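Local coordinates for protein post-proline cleaving enzyme (Rickettsia typhi, PDB 4HVT) that probably acts as a serine-type endopeptidase and oligopeptidase, hydrolysing peptide chains on the carboxyl side of proline, at residues N446-Q451 against Y468-K473; S135-N140 against P190-K195. All blocks are in the same frame, centred on the assembly; numbering follows the deposited sequence.

Interactions 1 and 2 lie on opposite sides of the chain's centre, their nearest atoms about 35 Å apart, and share no element of the fold. Interaction 1 is a surface contact between the strands of one hairpin, 447-455 and 461-469, at the margin of the mixed sheet of the hydrolase domain. Interaction 2 is partly buried and joins a five-stranded antiparallel sheet to the four-stranded one that follows it in the N-terminal beta-propeller region. The chemistry follows the setting. Direct backbone hydrogen bonds bind 446-451 to 468-473, whereas 135-140 and 190-195 meet through one buried tryptophan, a cysteine over its face and two bridging waters, one of them weakly held at W192.

Interaction 1. Residues N446-Q451 against Y468-K473; sequences NYVLEQ and YKKGIK
The phenol ring of Y468 takes V448 on one face and E450 at its edge. V448 CB stands 3.6 Å above the ring plane, offset toward the rim, making a CH-pi contact 19° off the ring normal. E450 OE1 lies in plane at the edge and accepts a weak hydrogen bond from Y468 OH. Y468 CG sits between the backbone N and carbonyl carbon (chi1 59°), and the ring's end comes nearer the neighbouring strand. F474 meets this ring edge-to-face, and the F442 ring stacks with Y447. At the Y447 ring edge, near its plane, lies Y468 O; K469 CG approaches Y447 CE1 obliquely at 3.6 Å.

V448 and Y468 form an antiparallel hydrogen-bonded pair, V448 N to Y468 O at 2.9 Å and Y468 N to V448 O at 3.1 Å; Y447 and K469 are the adjoining non-hydrogen-bonded pair. K470 N, within the type II turn from K469 to I472, donates to N446 O at 2.8 Å. The K470 chain crosses V448 at about a right angle, CG to CG2 at 3.6 Å.

Backbone bonds thus fix the register and carbons of K470 and Y468 pack on V448, while K469 NZ donates to K506 O and K470 NZ, weakly, to E445 O.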
# COMPACT_ATOMS: atom_id res chain seq x y z
N ASN A 446 -23.15 5.10 18.57
CA ASN A 446 -23.47 6.50 18.31
C ASN A 446 -23.31 6.82 16.83
O ASN A 446 -23.56 7.97 16.46
CB ASN A 446 -22.55 7.47 19.06
CG ASN A 446 -22.83 7.52 20.51
OD1 ASN A 446 -23.88 7.09 20.96
ND2 ASN A 446 -21.89 8.09 21.28
N TYR A 447 -22.87 5.83 16.02
CA TYR A 447 -22.62 6.02 14.57
C TYR A 447 -23.41 5.08 13.64
O TYR A 447 -23.93 4.04 14.05
CB TYR A 447 -21.12 5.88 14.33
CG TYR A 447 -20.36 6.82 15.19
CD1 TYR A 447 -20.12 8.14 14.78
CD2 TYR A 447 -19.94 6.44 16.46
CE1 TYR A 447 -19.47 9.05 15.62
CE2 TYR A 447 -19.28 7.33 17.30
CZ TYR A 447 -19.04 8.62 16.88
OH TYR A 447 -18.40 9.49 17.75
N VAL A 448 -23.49 5.47 12.38
CA VAL A 448 -24.14 4.68 11.36
C VAL A 448 -23.13 4.45 10.25
O VAL A 448 -22.43 5.38 9.85
CB VAL A 448 -25.37 5.39 10.76
CG1 VAL A 448 -26.00 4.51 9.69
CG2 VAL A 448 -26.38 5.70 11.85
N LEU A 449 -23.11 3.23 9.76
CA LEU A 449 -22.35 2.80 8.60
C LEU A 449 -23.37 2.30 7.58
O LEU A 449 -24.07 1.28 7.83
CB LEU A 449 -21.38 1.69 8.99
CG LEU A 449 -20.72 0.95 7.81
CD1 LEU A 449 -19.97 1.94 6.90
CD2 LEU A 449 -19.80 -0.15 8.28
N GLU A 450 -23.46 3.00 6.43
CA GLU A 450 -24.34 2.55 5.36
C GLU A 450 -23.54 2.22 4.11
O GLU A 450 -22.70 3.01 3.67
CB GLU A 450 -25.35 3.62 5.00
CG GLU A 450 -26.54 3.78 5.88
CD GLU A 450 -27.48 4.79 5.26
OE1 GLU A 450 -27.60 5.89 5.82
OE2 GLU A 450 -28.01 4.51 4.15
N GLN A 451 -23.88 1.10 3.49
CA GLN A 451 -23.34 0.77 2.16
C GLN A 451 -24.37 1.10 1.13
O GLN A 451 -25.51 0.63 1.20
CB GLN A 451 -22.93 -0.70 2.09
CG GLN A 451 -22.41 -1.07 0.73
CD GLN A 451 -21.84 -2.46 0.67
OE1 GLN A 451 -21.73 -3.17 1.71
NE2 GLN A 451 -21.50 -2.88 -0.54
N TYR A 468 -21.60 8.35 9.55
CA TYR A 468 -22.00 9.61 10.16
C TYR A 468 -22.39 9.38 11.62
O TYR A 468 -22.56 8.24 12.10
CB TYR A 468 -23.15 10.32 9.40
CG TYR A 468 -24.43 9.54 9.24
CD1 TYR A 468 -24.66 8.72 8.12
CD2 TYR A 468 -25.44 9.64 10.18
CE1 TYR A 468 -25.87 8.03 7.98
CE2 TYR A 468 -26.62 8.96 10.04
CZ TYR A 468 -26.83 8.17 8.93
OH TYR A 468 -28.03 7.46 8.87
N LYS A 469 -22.47 10.49 12.33
CA LYS A 469 -22.88 10.42 13.75
C LYS A 469 -24.41 10.44 13.87
O LYS A 469 -25.07 11.23 13.23
CB LYS A 469 -22.23 11.59 14.49
CG LYS A 469 -22.21 11.43 16.00
CD LYS A 469 -21.58 12.66 16.65
CE LYS A 469 -21.50 12.56 18.17
NZ LYS A 469 -20.46 13.47 18.74
N LYS A 470 -24.99 9.57 14.70
CA LYS A 470 -26.44 9.58 14.85
C LYS A 470 -26.91 10.94 15.35
O LYS A 470 -26.27 11.58 16.21
CB LYS A 470 -26.90 8.49 15.79
CG LYS A 470 -26.90 7.11 15.16
CD LYS A 470 -27.30 6.04 16.14
CE LYS A 470 -26.99 4.66 15.58
NZ LYS A 470 -27.53 3.62 16.49
N GLY A 471 -27.99 11.41 14.76
CA GLY A 471 -28.57 12.68 15.17
C GLY A 471 -28.31 13.81 14.22
O GLY A 471 -28.93 14.86 14.36
N ILE A 472 -27.43 13.66 13.23
CA ILE A 472 -27.25 14.76 12.28
C ILE A 472 -28.51 14.97 11.42
O ILE A 472 -29.30 14.07 11.23
CB ILE A 472 -25.99 14.62 11.39
CG1 ILE A 472 -26.11 13.42 10.46
CG2 ILE A 472 -24.75 14.54 12.25
CD1 ILE A 472 -25.17 13.56 9.29
N LYS A 473 -28.70 16.17 10.92
CA LYS A 473 -29.79 16.41 10.00
C LYS A 473 -29.32 16.35 8.56
O LYS A 473 -28.17 16.73 8.28
CB LYS A 473 -30.36 17.79 10.28
CG LYS A 473 -30.92 17.82 11.70
CD LYS A 473 -31.87 18.94 11.92
CE LYS A 473 -31.15 20.28 12.02
NZ LYS A 473 -32.11 21.21 12.67

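Interaction 2. Residues S135-N140 against P190-K195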
# COMPACT_ATOMS: atom_id res chain seq x y z
N SER A 135 13.37 -10.65 7.52
CA SER A 135 13.29 -11.99 6.97
C SER A 135 14.13 -12.92 7.85
O SER A 135 15.34 -12.68 8.06
CB SER A 135 13.86 -12.05 5.56
OG SER A 135 13.65 -13.36 5.10
N ASN A 136 13.49 -13.98 8.34
CA ASN A 136 14.11 -14.92 9.24
C ASN A 136 14.72 -16.12 8.50
O ASN A 136 14.18 -16.60 7.50
CB ASN A 136 13.02 -15.40 10.25
CG ASN A 136 13.57 -16.14 11.43
OD1 ASN A 136 12.94 -17.09 11.89
ND2 ASN A 136 14.72 -15.74 11.96
N CYS A 137 15.87 -16.58 8.96
CA CYS A 137 16.59 -17.69 8.32
C CYS A 137 16.00 -19.03 8.79
O CYS A 137 15.99 -19.29 9.98
CB CYS A 137 18.06 -17.64 8.70
SG CYS A 137 19.03 -18.95 7.94
N PHE A 138 15.63 -19.90 7.88
CA PHE A 138 15.01 -21.17 8.30
C PHE A 138 16.03 -22.11 8.92
O PHE A 138 15.71 -22.82 9.86
CB PHE A 138 14.28 -21.83 7.11
CG PHE A 138 13.64 -23.16 7.46
CD1 PHE A 138 12.48 -23.20 8.16
CD2 PHE A 138 14.25 -24.36 7.06
CE1 PHE A 138 11.89 -24.40 8.49
CE2 PHE A 138 13.66 -25.58 7.39
CZ PHE A 138 12.48 -25.58 8.08
N GLN A 139 17.24 -22.10 8.39
CA GLN A 139 18.29 -23.03 8.80
C GLN A 139 18.88 -22.61 10.16
O GLN A 139 19.31 -23.44 10.94
CB GLN A 139 19.36 -23.10 7.73
CG GLN A 139 18.91 -23.65 6.36
CD GLN A 139 18.00 -22.76 5.48
OE1 GLN A 139 17.19 -23.33 4.75
NE2 GLN A 139 18.14 -21.39 5.49
N ASN A 140 18.84 -21.33 10.47
CA ASN A 140 19.20 -20.80 11.76
C ASN A 140 18.27 -19.66 12.14
O ASN A 140 18.55 -18.50 11.85
CB ASN A 140 20.64 -20.30 11.80
CG ASN A 140 21.01 -19.78 13.19
OD1 ASN A 140 20.17 -19.74 14.09
ND2 ASN A 140 22.21 -19.27 13.32
N PRO A 190 16.31 -8.91 0.56
CA PRO A 190 17.04 -10.19 0.44
C PRO A 190 16.20 -11.39 0.81
O PRO A 190 15.26 -11.28 1.63
CB PRO A 190 18.17 -10.03 1.44
CG PRO A 190 17.52 -9.19 2.55
CD PRO A 190 16.62 -8.23 1.81
N THR A 191 16.58 -12.53 0.23
CA THR A 191 15.98 -13.82 0.47
C THR A 191 17.09 -14.79 0.91
O THR A 191 18.11 -14.89 0.29
CB THR A 191 15.26 -14.34 -0.78
OG1 THR A 191 14.15 -13.46 -1.05
CG2 THR A 191 14.71 -15.78 -0.58
N TRP A 192 16.86 -15.49 2.04
CA TRP A 192 17.83 -16.50 2.45
C TRP A 192 17.81 -17.73 1.50
O TRP A 192 16.73 -18.21 1.13
CB TRP A 192 17.55 -16.99 3.86
CG TRP A 192 17.76 -16.03 4.95
CD1 TRP A 192 16.82 -15.23 5.50
CD2 TRP A 192 18.97 -15.77 5.66
NE1 TRP A 192 17.33 -14.52 6.53
CE2 TRP A 192 18.67 -14.79 6.63
CE3 TRP A 192 20.28 -16.22 5.56
CZ2 TRP A 192 19.60 -14.30 7.50
CZ3 TRP A 192 21.22 -15.72 6.44
CH2 TRP A 192 20.86 -14.78 7.42
N ILE A 193 18.99 -18.25 1.13
CA ILE A 193 19.19 -19.49 0.35
C ILE A 193 19.50 -20.61 1.40
O ILE A 193 18.92 -21.76 1.40
CB ILE A 193 20.35 -19.28 -0.71
CG1 ILE A 193 19.99 -18.31 -1.86
CG2 ILE A 193 20.83 -20.56 -1.39
CD1 ILE A 193 18.71 -18.60 -2.61
N ASN A 194 20.46 -20.31 2.28
CA ASN A 194 20.81 -21.19 3.36
C ASN A 194 21.42 -20.32 4.45
O ASN A 194 21.45 -19.10 4.31
CB ASN A 194 21.66 -22.39 2.91
CG ASN A 194 23.04 -22.02 2.36
OD1 ASN A 194 23.68 -21.07 2.81
ND2 ASN A 194 23.52 -22.80 1.36
N LYS A 195 21.96 -20.90 5.51
CA LYS A 195 22.41 -20.07 6.60
C LYS A 195 23.59 -19.16 6.24
O LYS A 195 23.85 -18.18 6.96
CB LYS A 195 22.76 -20.90 7.83
CG LYS A 195 23.95 -21.79 7.65
CD LYS A 195 24.10 -22.65 8.90
CE LYS A 195 25.27 -23.57 8.75
NZ LYS A 195 26.60 -22.94 8.49
O HOH W 1 14.20 -14.93 3.23
O HOH W 2 16.58 -20.44 3.60
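S135 meets W192 through its carbonyl and its hydroxyl. The indole NE1 donates to S135 O at 3.1 Å in a nearly straight bond; the acceptor lies in the ring plane, although the donor stands well above the carbonyl plane. S135 OG, anti to its backbone N (chi1 -176°), touches W192 CD1 and shares a water with W192 N. At N136 the carbonyl O approaches CD1 obliquely at 3.6 Å.

C137 covers one indole face. Its CB lies 3.7 Å from the centroid of the five-membered ring in a CH-pi contact, and its SG 4.0 Å from that of the six-membered ring, a sulfur-aromatic contact. The same sulfur accepts a hydrogen bond from N140 N and a weak one from Q139 NE2. The Q139 chain bends at chi2 (72°), which turns CD; NE2 comes to 3.4 Å from N194 CA and donates to a second water, which donates weakly to W192 O.

Strand 129-136 belongs to one antiparallel sheet and 190-192 is an edge strand of the next, so W192 packs between what are probably adjacent propeller blades. The W192 side chain also touches R143 and L145 on strand 143-150, E160 on strand 155-162 and I198 on strand 197-200.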